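Galactose-binding-like protein (Bacteroides thetaiotaomicron, PDB 7M1B) is a SusE-like protein that probably binds carbohydrate, perhaps galactose, in a family with a potential degradative capacity. Local coordinates at residues T112-I117 with Q189-L194; L138-S143 with V180-L185; G246-P251 with A366-M371; S252-W257 with L360-G365. All coordinates share one frame; numbering follows the deposited sequence.

The four contacts form two pairs at opposite ends of an elongated chain. Contacts 1 and 2, with centres about 9 Å apart, both reach a four-stranded sheet, contact 1 through strand 193-197, and contact 2 is nested within the loop that contact 1 closes; S190 N of contact 1 probably bonds to V182 O of contact 2 at 2.8 Å. Contacts 3 and 4, with centres about 7 Å apart, belong to the galactose-binding-like part and are nested the same way, with F249 CZ 3.6 Å from F254 CE1. Between the two pairs, centres are about 44 to 51 Å apart. A 1,2-ethanediol, probably from the crystallisation liquor, lies about 6 Å from the V370 side chain.

Contact 1 of 4, residues T112-I117 with Q189-L194; sequences TAIEEI and QSEEYL
I114 lays its side chain over the extended backbone of S190 and E191, with CG1 3.4 Å from E191 O and CD1 3.6 Å from S190 OG. With CG1 anti to the backbone N (chi1 -154°), the longer branch reaches along this backbone until CD1 meets Y193 CB at 3.9 Å, while CG2 faces the carboxylate end of E191. An alanine here would probably open a gap against S190 and Y193 and leave the bent E191 side chain freer to turn. Three residues on, past the end of the helix, I117 sends CG2 over the centre of the Y193 ring, 3.7 Å from the centroid and 13° off the normal, a CH-pi contact across the face. The contact joins the end of helix 109-115 and I117 to S190-Y193, on the chain that forms strand 193-197, an edge strand of the four-stranded sheet. S190 OG, beside the isoleucine, donates to E191 O at 2.9 Å, from above the carbonyl plane, and is also hydrogen-bonded to V182 N. With S190 OG and E191 O paired on their own side, the two segments are held together by apolar and CH-pi packing.

Contact 2 of 4, residues L138-S143 with V180-L185; sequences LIFDVS and VRVRDL
R183 has CG between its backbone N and carbonyl carbon (chi1 69°) and a chain extended from there to NE, whereas D141 has CG anti to its carbonyl carbon (chi1 -72°); the two side chains cross obliquely on one face of the sheet and meet in a salt bridge. NE donates to the syn lone pair of D141 OD2 at 3.1 Å, and that oxygen lies at the edge of the guanidinium, in its plane. Carboxylate and guanidinium are nearly coplanar, 23° apart. The other carboxylate oxygen, OD1, is hydrogen-bonded to T156 OG1 on the next strand, so the aspartate is gripped from two strands. I139 CG2 covers one face of the guanidinium, offset toward its rim, 3.7 Å from NH2. An alanine in place of R183 would probably leave D141 OD2 without its charged mate and uncover I139 CG2. Beneath the side chains, the backbones run antiparallel with I139-R183 and D141-R181 as hydrogen-bonded pairs; D141 N to R181 O, 2.8 Å, is the straightest of the four bonds. On the other face, V182 CG1 sits over the centre of the F140 ring, 4.1 Å from the centroid, and CG2 touches F140 CE2 at 3.7 Å. V180 CG1 approaches the ring edge. F140 and V142 pack on I164, F166 and L168 of the facing three-stranded sheet, with F140 edge-to-face on F166. Two neighbouring inner strands of one sheet with an apolar face turned to a second sheet are the core of a beta sandwich, whose three-plus-four strand order is consistent with a fibronectin type III-like topology.

Contact 3 of 4, residues G246-P251 with A366-M371; sequences GYDFNP and AGLVVM
The backbones of G246-P251 and A366-M371 run roughly antiparallel, their touching parts 159° apart in direction, and two hydrogen bonds tie them: G246 N to V369 O and F249 N to G367 O, both 2.8 Å. Between these bonds water 1 bridges the chains, donating to Y247 O and accepting from V369 N. F249 then turns back over its own bond. Its CG lies between the backbone N and the carbonyl carbon (chi1 59°), and one face of the ring comes to rest on G367, whose CA stands 3.6 Å from the centroid, 14° off the normal. CD1, CE1 and CZ lie nearest that CA, while CD2 is close to G367 O. G367 is the centre of an inverse gamma turn, closed by a weak bond from L368 N to A366 O; a CB on G367 would point toward 246-251 and run into F249 O, so the close approach of that carbonyl depends on the glycine. Segment 246-251 lies in the loop between strands 244-245 and 256-274 of a domain whose sequence family belongs to the galactose-binding clan; in relatives, loops at one end of the sandwich can bind sugar, and whether this one does is not established. L368 CD1 rests against Y247 C, 3.6 Å away, and lies near the D248 side chain at OD1. Near the other end, P251 CG packs against G367 N at 3.5 Å, and water 3 accepts from that same N-H. The hydroxyl of Y247 is hydrogen-bonded to D222 OD1.

Contact 4 of 4, residues S252-W257 with L360-G365; sequences SEFPVW and LSTHDG
F254 and T362 cross at about a right angle: the ring brings its far end, CZ, to within 3.7 Å of T362 CG2. That methyl lies anti to the carbonyl carbon of its own residue, while T362 OG1 is hydrogen-bonded to A366 O, so the threonine turns a methyl to the ring and keeps its hydroxyl for its own loop. The near end of the ring is placed by a CG anti to the F254 carbonyl carbon (chi1 -79°), which carries CG to 3.4 Å from L360 O, an oblique approach. Between these two points the backbone of S361 passes over one face, its N 4.3 Å above the ring plane and displaced toward the rim. G365 O comes in at the edge, 4.2 Å from CE2. L360 to G365 thus passes along one face and round the end of the phenyl, which is held by packing. Next to it, the peptide before P255 is cis, and the proline ring sets CB against L360 CD2 at 3.9 Å. F254 carries a second aromatic partner, the F249 ring, edge-to-face. The contact sits at the end of strand 352-362, where it leaves its partner strand 256-274: V256 is backbone-bonded to I359, F254 also touches I359, and L360 and S361 bond to E291 between strands 289-290 and 292-297.

Contact 1 of 4, residues T112-I117 with Q189-L194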
loop_
_atom_site.group_PDB
_atom_site.type_symbol
_atom_site.label_atom_id
_atom_site.label_comp_id
_atom_site.label_asym_id
_atom_site.label_seq_id
_atom_site.Cartn_x
_atom_site.Cartn_y
_atom_site.Cartn_z
ATOM N N THR A 112 -0.762 31.846 -1.606
ATOM C CA THR A 112 -1.310 30.808 -2.467
ATOM C C THR A 112 -1.379 29.513 -1.669
ATOM O O THR A 112 -2.378 28.801 -1.771
ATOM C CB THR A 112 -0.462 30.586 -3.726
ATOM O OG1 THR A 112 -0.619 31.772 -4.498
ATOM C CG2 THR A 112 -0.943 29.438 -4.588
ATOM N N ALA A 113 -0.354 29.277 -0.831
ATOM C CA ALA A 113 -0.341 28.028 -0.063
ATOM C C ALA A 113 -1.532 27.904 0.893
ATOM O O ALA A 113 -2.164 26.866 0.936
ATOM C CB ALA A 113 0.957 27.826 0.692
ATOM N N ILE A 114 -1.809 28.971 1.652
ATOM C CA ILE A 114 -2.920 28.945 2.612
ATOM C C ILE A 114 -4.280 28.944 1.888
ATOM O O ILE A 114 -5.234 28.311 2.346
ATOM C CB ILE A 114 -2.803 30.065 3.671
ATOM C CG1 ILE A 114 -3.502 29.710 4.988
ATOM C CG2 ILE A 114 -3.348 31.392 3.126
ATOM C CD1 ILE A 114 -2.901 28.553 5.770
ATOM N N GLU A 115 -4.334 29.588 0.706
ATOM C CA GLU A 115 -5.581 29.744 -0.033
ATOM C C GLU A 115 -6.026 28.457 -0.730
ATOM O O GLU A 115 -7.224 28.164 -0.803
ATOM C CB GLU A 115 -5.596 30.992 -0.906
ATOM C CG GLU A 115 -5.624 32.247 -0.059
ATOM C CD GLU A 115 -5.548 33.545 -0.851
ATOM O OE1 GLU A 115 -5.948 33.529 -2.066
ATOM O OE2 GLU A 115 -5.022 34.577 -0.260
ATOM N N GLU A 116 -5.061 27.657 -1.189
ATOM C CA GLU A 116 -5.326 26.446 -1.943
ATOM C C GLU A 116 -5.235 25.196 -1.049
ATOM O O GLU A 116 -5.281 24.088 -1.580
ATOM C CB GLU A 116 -4.340 26.348 -3.108
ATOM C CG GLU A 116 -4.482 27.512 -4.098
ATOM C CD GLU A 116 -5.796 27.409 -4.856
ATOM O OE1 GLU A 116 -6.180 26.273 -5.282
ATOM O OE2 GLU A 116 -6.447 28.457 -4.992
ATOM N N ILE A 117 -5.076 25.358 0.276
ATOM C CA ILE A 117 -4.737 24.239 1.151
ATOM C C ILE A 117 -5.958 23.337 1.219
ATOM O O ILE A 117 -7.084 23.864 1.124
ATOM C CB ILE A 117 -4.273 24.722 2.553
ATOM C CG1 ILE A 117 -3.479 23.591 3.305
ATOM C CG2 ILE A 117 -5.387 25.364 3.425
ATOM C CD1 ILE A 117 -2.932 24.065 4.653
ATOM N N GLN A 189 3.840 35.785 7.275
ATOM C CA GLN A 189 3.057 34.675 7.862
ATOM C C GLN A 189 1.567 34.807 7.565
ATOM O O GLN A 189 1.027 35.911 7.716
ATOM C CB GLN A 189 3.080 34.727 9.403
ATOM C CG GLN A 189 3.640 33.449 10.034
ATOM C CD GLN A 189 3.345 33.412 11.513
ATOM O OE1 GLN A 189 3.359 34.435 12.194
ATOM N NE2 GLN A 189 3.051 32.224 12.020
ATOM N N SER A 190 0.893 33.661 7.296
ATOM C CA SER A 190 -0.455 33.663 6.728
ATOM C C SER A 190 -1.487 33.808 7.846
ATOM O O SER A 190 -1.114 33.719 9.018
ATOM C CB SER A 190 -0.690 32.435 5.876
ATOM O OG SER A 190 -0.761 31.278 6.710
ATOM N N GLU A 191 -2.768 34.039 7.493
ATOM C CA GLU A 191 -3.891 33.795 8.398
ATOM C C GLU A 191 -3.938 32.296 8.694
ATOM O O GLU A 191 -3.438 31.503 7.891
ATOM C CB GLU A 191 -5.234 34.223 7.774
ATOM C CG GLU A 191 -5.412 33.754 6.317
ATOM C CD GLU A 191 -4.878 34.587 5.144
ATOM O OE1 GLU A 191 -3.623 34.789 5.030
ATOM O OE2 GLU A 191 -5.716 34.996 4.294
ATOM N N GLU A 192 -4.542 31.926 9.840
ATOM C CA GLU A 192 -4.717 30.571 10.273
ATOM C C GLU A 192 -5.826 29.923 9.439
ATOM O O GLU A 192 -6.895 30.506 9.210
ATOM C CB GLU A 192 -5.128 30.490 11.747
ATOM C CG GLU A 192 -4.041 30.929 12.720
ATOM C CD GLU A 192 -4.475 31.035 14.176
ATOM O OE1 GLU A 192 -5.693 31.209 14.420
ATOM O OE2 GLU A 192 -3.598 30.934 15.064
ATOM N N TYR A 193 -5.578 28.693 8.997
ATOM C CA TYR A 193 -6.649 27.835 8.503
ATOM C C TYR A 193 -7.082 26.888 9.617
ATOM O O TYR A 193 -6.265 26.180 10.183
ATOM C CB TYR A 193 -6.158 27.093 7.259
ATOM C CG TYR A 193 -7.159 26.165 6.619
ATOM C CD1 TYR A 193 -8.058 26.624 5.660
ATOM C CD2 TYR A 193 -7.186 24.817 6.967
ATOM C CE1 TYR A 193 -8.971 25.761 5.073
ATOM C CE2 TYR A 193 -8.092 23.944 6.385
ATOM C CZ TYR A 193 -8.987 24.420 5.444
ATOM O OH TYR A 193 -9.866 23.535 4.907
ATOM N N LEU A 194 -8.379 26.880 9.928
ATOM C CA LEU A 194 -8.935 25.994 10.956
ATOM C C LEU A 194 -9.809 24.898 10.352
ATOM O O LEU A 194 -10.633 25.151 9.482
ATOM C CB LEU A 194 -9.774 26.823 11.934
ATOM C CG LEU A 194 -9.042 27.971 12.622
ATOM C CD1 LEU A 194 -9.971 28.561 13.664
ATOM C CD2 LEU A 194 -7.736 27.501 13.282
#

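Contact 2 of 4, residues L138-S143 with V180-L185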
loop_
_atom_site.group_PDB
_atom_site.type_symbol
_atom_site.label_atom_id
_atom_site.label_comp_id
_atom_site.label_asym_id
_atom_site.label_seq_id
_atom_site.Cartn_x
_atom_site.Cartn_y
_atom_site.Cartn_z
ATOM N N LEU A 138 8.606 27.090 1.970
ATOM C CA LEU A 138 7.466 27.381 2.830
ATOM C C LEU A 138 7.689 26.590 4.126
ATOM O O LEU A 138 8.500 25.651 4.066
ATOM C CB LEU A 138 6.174 26.970 2.085
ATOM C CG LEU A 138 5.878 27.753 0.787
ATOM C CD1 LEU A 138 4.668 27.114 0.085
ATOM C CD2 LEU A 138 5.595 29.245 1.072
ATOM N N ILE A 139 7.148 27.108 5.241
ATOM C CA ILE A 139 7.202 26.492 6.590
ATOM C C ILE A 139 5.768 26.367 7.092
ATOM O O ILE A 139 5.045 27.366 7.213
ATOM C CB ILE A 139 8.060 27.408 7.506
ATOM C CG1 ILE A 139 9.262 27.995 6.755
ATOM C CG2 ILE A 139 8.522 26.660 8.785
ATOM C CD1 ILE A 139 10.348 26.988 6.436
ATOM N N PHE A 140 5.368 25.122 7.337
ATOM C CA PHE A 140 4.010 24.921 7.793
ATOM C C PHE A 140 4.035 24.622 9.283
ATOM O O PHE A 140 4.736 23.703 9.692
ATOM C CB PHE A 140 3.408 23.748 7.024
ATOM C CG PHE A 140 3.147 23.999 5.556
ATOM C CD1 PHE A 140 4.191 24.014 4.625
ATOM C CD2 PHE A 140 1.855 24.225 5.088
ATOM C CE1 PHE A 140 3.935 24.199 3.273
ATOM C CE2 PHE A 140 1.594 24.393 3.732
ATOM C CZ PHE A 140 2.626 24.372 2.826
ATOM N N ASP A 141 3.301 25.416 10.078
ATOM C CA ASP A 141 3.233 25.167 11.516
ATOM C C ASP A 141 1.846 24.605 11.803
ATOM O O ASP A 141 0.851 25.289 11.542
ATOM C CB ASP A 141 3.401 26.461 12.329
ATOM C CG ASP A 141 4.825 26.983 12.303
ATOM O OD1 ASP A 141 5.754 26.148 12.503
ATOM O OD2 ASP A 141 5.000 28.212 12.056
ATOM N N VAL A 142 1.772 23.378 12.351
ATOM C CA VAL A 142 0.468 22.713 12.479
ATOM C C VAL A 142 0.159 22.481 13.966
ATOM O O VAL A 142 0.985 21.810 14.695
ATOM C CB VAL A 142 0.374 21.369 11.718
ATOM C CG1 VAL A 142 -0.994 20.738 11.929
ATOM C CG2 VAL A 142 0.664 21.548 10.233
ATOM N N SER A 143 -0.934 23.130 14.427
ATOM C CA SER A 143 -1.219 23.160 15.857
ATOM C C SER A 143 -2.439 22.318 16.194
ATOM O O SER A 143 -3.369 22.190 15.390
ATOM C CB SER A 143 -1.386 24.584 16.358
ATOM O OG SER A 143 -0.266 25.391 16.010
ATOM N N VAL A 180 -3.549 25.524 10.944
ATOM C CA VAL A 180 -2.385 25.558 10.070
ATOM C C VAL A 180 -2.028 27.003 9.728
ATOM O O VAL A 180 -2.879 27.834 9.387
ATOM C CB VAL A 180 -2.513 24.722 8.770
ATOM C CG1 VAL A 180 -1.133 24.702 8.053
ATOM C CG2 VAL A 180 -3.057 23.300 8.995
ATOM N N ARG A 181 -0.736 27.337 9.811
ATOM C CA ARG A 181 -0.230 28.637 9.353
ATOM C C ARG A 181 0.996 28.366 8.487
ATOM O O ARG A 181 1.726 27.369 8.802
ATOM C CB ARG A 181 0.113 29.517 10.561
ATOM C CG ARG A 181 -0.954 30.557 10.882
ATOM C CD ARG A 181 -0.513 31.573 11.912
ATOM N NE ARG A 181 -0.677 32.910 11.370
ATOM C CZ ARG A 181 -0.397 34.032 12.019
ATOM N NH1 ARG A 181 0.054 33.983 13.261
ATOM N NH2 ARG A 181 -0.569 35.201 11.425
ATOM N N VAL A 182 1.181 29.174 7.413
ATOM C CA VAL A 182 2.315 29.048 6.478
ATOM C C VAL A 182 3.115 30.336 6.617
ATOM O O VAL A 182 2.510 31.410 6.630
ATOM C CB VAL A 182 1.860 28.819 5.015
ATOM C CG1 VAL A 182 3.036 28.259 4.179
ATOM C CG2 VAL A 182 0.713 27.768 4.957
ATOM N N ARG A 183 4.457 30.180 6.675
ATOM C CA ARG A 183 5.404 31.313 6.750
ATOM C C ARG A 183 6.598 31.084 5.812
ATOM O O ARG A 183 6.809 29.958 5.351
ATOM C CB ARG A 183 5.839 31.658 8.193
ATOM C CG ARG A 183 6.752 30.611 8.895
ATOM C CD ARG A 183 6.821 30.903 10.387
ATOM N NE ARG A 183 7.488 29.799 11.089
ATOM C CZ ARG A 183 8.807 29.615 11.142
ATOM N NH1 ARG A 183 9.616 30.461 10.517
ATOM N NH2 ARG A 183 9.304 28.577 11.812
ATOM N N ASP A 184 7.334 32.163 5.475
ATOM C CA ASP A 184 8.466 32.061 4.543
ATOM C C ASP A 184 9.715 32.531 5.293
ATOM O O ASP A 184 9.578 32.923 6.471
ATOM C CB ASP A 184 8.182 32.740 3.194
ATOM C CG ASP A 184 7.996 34.277 3.290
ATOM O OD1 ASP A 184 8.344 34.901 4.335
ATOM O OD2 ASP A 184 7.496 34.901 2.312
ATOM N N LEU A 185 10.889 32.471 4.605
ATOM C CA LEU A 185 12.166 32.802 5.227
ATOM C C LEU A 185 12.387 34.320 5.180
ATOM O O LEU A 185 13.458 34.796 5.553
ATOM C CB LEU A 185 13.281 32.078 4.462
ATOM C CG LEU A 185 13.650 30.682 4.973
ATOM C CD1 LEU A 185 14.740 30.068 4.095
ATOM C CD2 LEU A 185 14.109 30.752 6.442
#

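Contact 3 of 4, residues G246-P251 with A366-M371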
loop_
_atom_site.group_PDB
_atom_site.type_symbol
_atom_site.label_atom_id
_atom_site.label_comp_id
_atom_site.label_asym_id
_atom_site.label_seq_id
_atom_site.Cartn_x
_atom_site.Cartn_y
_atom_site.Cartn_z
ATOM N N GLY A 246 0.903 -19.707 -9.489
ATOM C CA GLY A 246 1.056 -19.454 -10.927
ATOM C C GLY A 246 1.728 -20.565 -11.726
ATOM O O GLY A 246 1.742 -21.718 -11.324
ATOM N N TYR A 247 2.065 -20.195 -12.966
ATOM C CA TYR A 247 2.796 -21.066 -13.883
ATOM C C TYR A 247 4.226 -20.598 -14.044
ATOM O O TYR A 247 4.453 -19.439 -13.936
ATOM C CB TYR A 247 2.048 -21.124 -15.218
ATOM C CG TYR A 247 0.618 -21.615 -15.115
ATOM C CD1 TYR A 247 0.346 -22.976 -15.185
ATOM C CD2 TYR A 247 -0.437 -20.756 -14.725
ATOM C CE1 TYR A 247 -0.953 -23.464 -15.050
ATOM C CE2 TYR A 247 -1.743 -21.210 -14.587
ATOM C CZ TYR A 247 -1.973 -22.579 -14.657
ATOM O OH TYR A 247 -3.250 -22.998 -14.480
ATOM N N ASP A 248 5.115 -21.509 -14.469
ATOM C CA ASP A 248 6.483 -21.146 -14.719
ATOM C C ASP A 248 6.583 -20.190 -15.894
ATOM O O ASP A 248 5.987 -20.405 -16.970
ATOM C CB ASP A 248 7.220 -22.417 -15.089
ATOM C CG ASP A 248 7.561 -23.330 -13.958
ATOM O OD1 ASP A 248 7.670 -22.894 -12.805
ATOM O OD2 ASP A 248 7.964 -24.422 -14.303
ATOM N N PHE A 249 7.532 -19.276 -15.748
ATOM C CA PHE A 249 7.872 -18.391 -16.850
ATOM C C PHE A 249 9.360 -18.112 -16.769
ATOM O O PHE A 249 9.981 -18.356 -15.735
ATOM C CB PHE A 249 7.017 -17.113 -16.869
ATOM C CG PHE A 249 7.116 -16.259 -15.624
ATOM C CD1 PHE A 249 8.094 -15.263 -15.530
ATOM C CD2 PHE A 249 6.193 -16.358 -14.591
ATOM C CE1 PHE A 249 8.225 -14.483 -14.392
ATOM C CE2 PHE A 249 6.344 -15.603 -13.438
ATOM C CZ PHE A 249 7.325 -14.615 -13.362
ATOM N N ASN A 250 9.889 -17.474 -17.809
ATOM C CA ASN A 250 11.312 -17.180 -17.824
ATOM C C ASN A 250 11.533 -15.859 -17.078
ATOM O O ASN A 250 10.825 -14.921 -17.383
ATOM C CB ASN A 250 11.844 -17.165 -19.263
ATOM C CG ASN A 250 13.327 -16.877 -19.277
ATOM O OD1 ASN A 250 13.729 -15.783 -18.883
ATOM N ND2 ASN A 250 14.123 -17.840 -19.748
ATOM N N PRO A 251 12.448 -15.751 -16.072
ATOM C CA PRO A 251 12.614 -14.522 -15.255
ATOM C C PRO A 251 12.985 -13.287 -16.069
ATOM O O PRO A 251 12.837 -12.181 -15.576
ATOM C CB PRO A 251 13.806 -14.840 -14.364
ATOM C CG PRO A 251 13.609 -16.315 -14.134
ATOM C CD PRO A 251 13.297 -16.845 -15.552
ATOM N N ALA A 366 13.476 -17.547 -9.462
ATOM C CA ALA A 366 12.776 -18.255 -10.527
ATOM C C ALA A 366 11.511 -17.507 -10.958
ATOM O O ALA A 366 10.897 -16.808 -10.123
ATOM C CB ALA A 366 12.348 -19.633 -10.019
ATOM N N GLY A 367 11.084 -17.760 -12.205
ATOM C CA GLY A 367 9.891 -17.148 -12.767
ATOM C C GLY A 367 8.696 -17.976 -12.291
ATOM O O GLY A 367 8.151 -18.719 -13.062
ATOM N N LEU A 368 8.252 -17.652 -11.052
ATOM C CA LEU A 368 7.070 -18.386 -10.532
ATOM C C LEU A 368 6.525 -17.552 -9.374
ATOM O O LEU A 368 7.294 -17.101 -8.532
ATOM C CB LEU A 368 7.453 -19.770 -10.028
ATOM C CG LEU A 368 6.268 -20.579 -9.466
ATOM C CD1 LEU A 368 5.260 -20.896 -10.567
ATOM C CD2 LEU A 368 6.724 -21.850 -8.756
ATOM N N VAL A 369 5.204 -17.340 -9.332
ATOM C CA VAL A 369 4.586 -16.608 -8.228
ATOM C C VAL A 369 3.654 -17.571 -7.506
ATOM O O VAL A 369 2.727 -18.003 -8.150
ATOM C CB VAL A 369 3.843 -15.383 -8.821
ATOM C CG1 VAL A 369 3.132 -14.628 -7.689
ATOM C CG2 VAL A 369 4.876 -14.412 -9.451
ATOM N N VAL A 370 3.806 -17.656 -6.162
ATOM C CA VAL A 370 2.914 -18.541 -5.402
ATOM C C VAL A 370 2.798 -17.835 -4.043
ATOM O O VAL A 370 3.821 -17.423 -3.481
ATOM C CB VAL A 370 3.492 -19.944 -5.141
ATOM C CG1 VAL A 370 2.465 -20.783 -4.353
ATOM C CG2 VAL A 370 3.751 -20.669 -6.459
ATOM N N MET A 371 1.577 -17.581 -3.589
ATOM C CA MET A 371 1.407 -16.956 -2.250
ATOM C C MET A 371 0.295 -17.632 -1.477
ATOM O O MET A 371 -0.458 -18.375 -2.041
ATOM C CB MET A 371 1.105 -15.477 -2.440
ATOM C CG MET A 371 2.434 -14.697 -2.825
ATOM S SD MET A 371 4.018 -14.849 -1.752
ATOM C CE MET A 371 3.492 -13.744 -0.443
HETATM O O HOH W 1 3.882 -17.574 -11.963
HETATM O O HOH W 2 10.443 -21.014 -13.130
HETATM O O HOH W 3 12.364 -19.857 -13.669
#

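Contact 4 of 4, residues S252-W257 with L360-G365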
loop_
_atom_site.group_PDB
_atom_site.type_symbol
_atom_site.label_atom_id
_atom_site.label_comp_id
_atom_site.label_asym_id
_atom_site.label_seq_id
_atom_site.Cartn_x
_atom_site.Cartn_y
_atom_site.Cartn_z
ATOM N N SER A 252 13.400 -13.487 -17.336
ATOM C CA SER A 252 13.633 -12.363 -18.261
ATOM C C SER A 252 12.353 -11.540 -18.456
ATOM O O SER A 252 12.398 -10.350 -18.773
ATOM C CB SER A 252 14.036 -12.843 -19.666
ATOM O OG SER A 252 15.165 -13.728 -19.595
ATOM N N GLU A 253 11.196 -12.172 -18.160
ATOM C CA GLU A 253 9.908 -11.516 -18.325
ATOM C C GLU A 253 9.504 -10.662 -17.111
ATOM O O GLU A 253 8.499 -9.936 -17.199
ATOM C CB GLU A 253 8.859 -12.598 -18.564
ATOM C CG GLU A 253 9.160 -13.399 -19.838
ATOM C CD GLU A 253 9.652 -12.733 -21.129
ATOM O OE1 GLU A 253 9.028 -11.737 -21.563
ATOM O OE2 GLU A 253 10.679 -13.227 -21.737
ATOM N N PHE A 254 10.218 -10.712 -15.976
ATOM C CA PHE A 254 9.825 -9.813 -14.895
ATOM C C PHE A 254 9.928 -8.365 -15.400
ATOM O O PHE A 254 10.850 -7.971 -16.164
ATOM C CB PHE A 254 10.781 -9.904 -13.704
ATOM C CG PHE A 254 10.541 -11.102 -12.814
ATOM C CD1 PHE A 254 9.346 -11.207 -12.079
ATOM C CD2 PHE A 254 11.516 -12.090 -12.670
ATOM C CE1 PHE A 254 9.102 -12.320 -11.267
ATOM C CE2 PHE A 254 11.281 -13.194 -11.859
ATOM C CZ PHE A 254 10.088 -13.302 -11.147
ATOM N N PRO A 255 9.055 -7.408 -15.001
ATOM C CA PRO A 255 7.981 -7.587 -14.015
ATOM C C PRO A 255 6.723 -8.199 -14.626
ATOM O O PRO A 255 6.431 -8.113 -15.850
ATOM C CB PRO A 255 7.687 -6.125 -13.587
ATOM C CG PRO A 255 7.989 -5.300 -14.836
ATOM C CD PRO A 255 9.219 -5.991 -15.419
ATOM N N VAL A 256 6.024 -8.956 -13.789
ATOM C CA VAL A 256 4.735 -9.524 -14.171
ATOM C C VAL A 256 3.697 -9.054 -13.164
ATOM O O VAL A 256 4.073 -8.539 -12.128
ATOM C CB VAL A 256 4.800 -11.057 -14.178
ATOM C CG1 VAL A 256 5.824 -11.577 -15.219
ATOM C CG2 VAL A 256 5.084 -11.653 -12.786
ATOM N N TRP A 257 2.394 -9.309 -13.401
ATOM C CA TRP A 257 1.423 -8.738 -12.464
ATOM C C TRP A 257 0.145 -9.614 -12.481
ATOM O O TRP A 257 -0.224 -10.232 -13.509
ATOM C CB TRP A 257 1.092 -7.259 -12.832
ATOM C CG TRP A 257 0.796 -7.050 -14.293
ATOM C CD1 TRP A 257 -0.397 -7.184 -14.949
ATOM C CD2 TRP A 257 1.746 -6.600 -15.264
ATOM N NE1 TRP A 257 -0.261 -6.921 -16.299
ATOM C CE2 TRP A 257 1.053 -6.511 -16.506
ATOM C CE3 TRP A 257 3.125 -6.286 -15.198
ATOM C CZ2 TRP A 257 1.702 -6.135 -17.697
ATOM C CZ3 TRP A 257 3.754 -5.900 -16.384
ATOM C CH2 TRP A 257 3.046 -5.797 -17.609
ATOM N N LEU A 360 8.344 -7.669 -9.109
ATOM C CA LEU A 360 9.640 -7.324 -9.697
ATOM C C LEU A 360 10.618 -8.504 -9.573
ATOM O O LEU A 360 11.445 -8.760 -10.469
ATOM C CB LEU A 360 10.179 -6.087 -8.964
ATOM C CG LEU A 360 9.264 -4.850 -8.870
ATOM C CD1 LEU A 360 9.992 -3.702 -8.185
ATOM C CD2 LEU A 360 8.796 -4.401 -10.226
ATOM N N SER A 361 10.531 -9.244 -8.453
ATOM C CA SER A 361 11.533 -10.275 -8.140
ATOM C C SER A 361 10.900 -11.365 -7.252
ATOM O O SER A 361 9.999 -10.997 -6.466
ATOM C CB SER A 361 12.824 -9.626 -7.563
ATOM O OG SER A 361 12.514 -9.072 -6.274
ATOM N N THR A 362 11.577 -12.527 -7.190
ATOM C CA THR A 362 11.208 -13.576 -6.248
ATOM C C THR A 362 12.416 -13.941 -5.384
ATOM O O THR A 362 13.561 -13.588 -5.756
ATOM C CB THR A 362 10.703 -14.814 -6.987
ATOM O OG1 THR A 362 11.761 -15.162 -7.900
ATOM C CG2 THR A 362 9.415 -14.552 -7.756
ATOM N N HIS A 363 12.183 -14.534 -4.207
ATOM C CA HIS A 363 13.263 -14.860 -3.289
ATOM C C HIS A 363 14.287 -15.818 -3.922
ATOM O O HIS A 363 15.502 -15.619 -3.762
ATOM C CB HIS A 363 12.727 -15.454 -1.984
ATOM C CG HIS A 363 12.247 -14.378 -1.051
ATOM N ND1 HIS A 363 13.117 -13.431 -0.517
ATOM C CD2 HIS A 363 10.996 -14.011 -0.676
ATOM C CE1 HIS A 363 12.426 -12.632 0.305
ATOM N NE2 HIS A 363 11.118 -12.996 0.249
ATOM N N ASP A 364 13.816 -16.803 -4.706
ATOM C CA ASP A 364 14.768 -17.757 -5.346
ATOM C C ASP A 364 15.149 -17.334 -6.763
ATOM O O ASP A 364 15.968 -18.045 -7.392
ATOM C CB ASP A 364 14.255 -19.212 -5.248
ATOM C CG ASP A 364 13.041 -19.506 -6.130
ATOM O OD1 ASP A 364 12.572 -18.615 -6.878
ATOM O OD2 ASP A 364 12.495 -20.657 -5.982
ATOM N N GLY A 365 14.596 -16.194 -7.238
ATOM C CA GLY A 365 14.854 -15.688 -8.577
ATOM C C GLY A 365 14.191 -16.424 -9.719
ATOM O O GLY A 365 14.253 -15.935 -10.831
#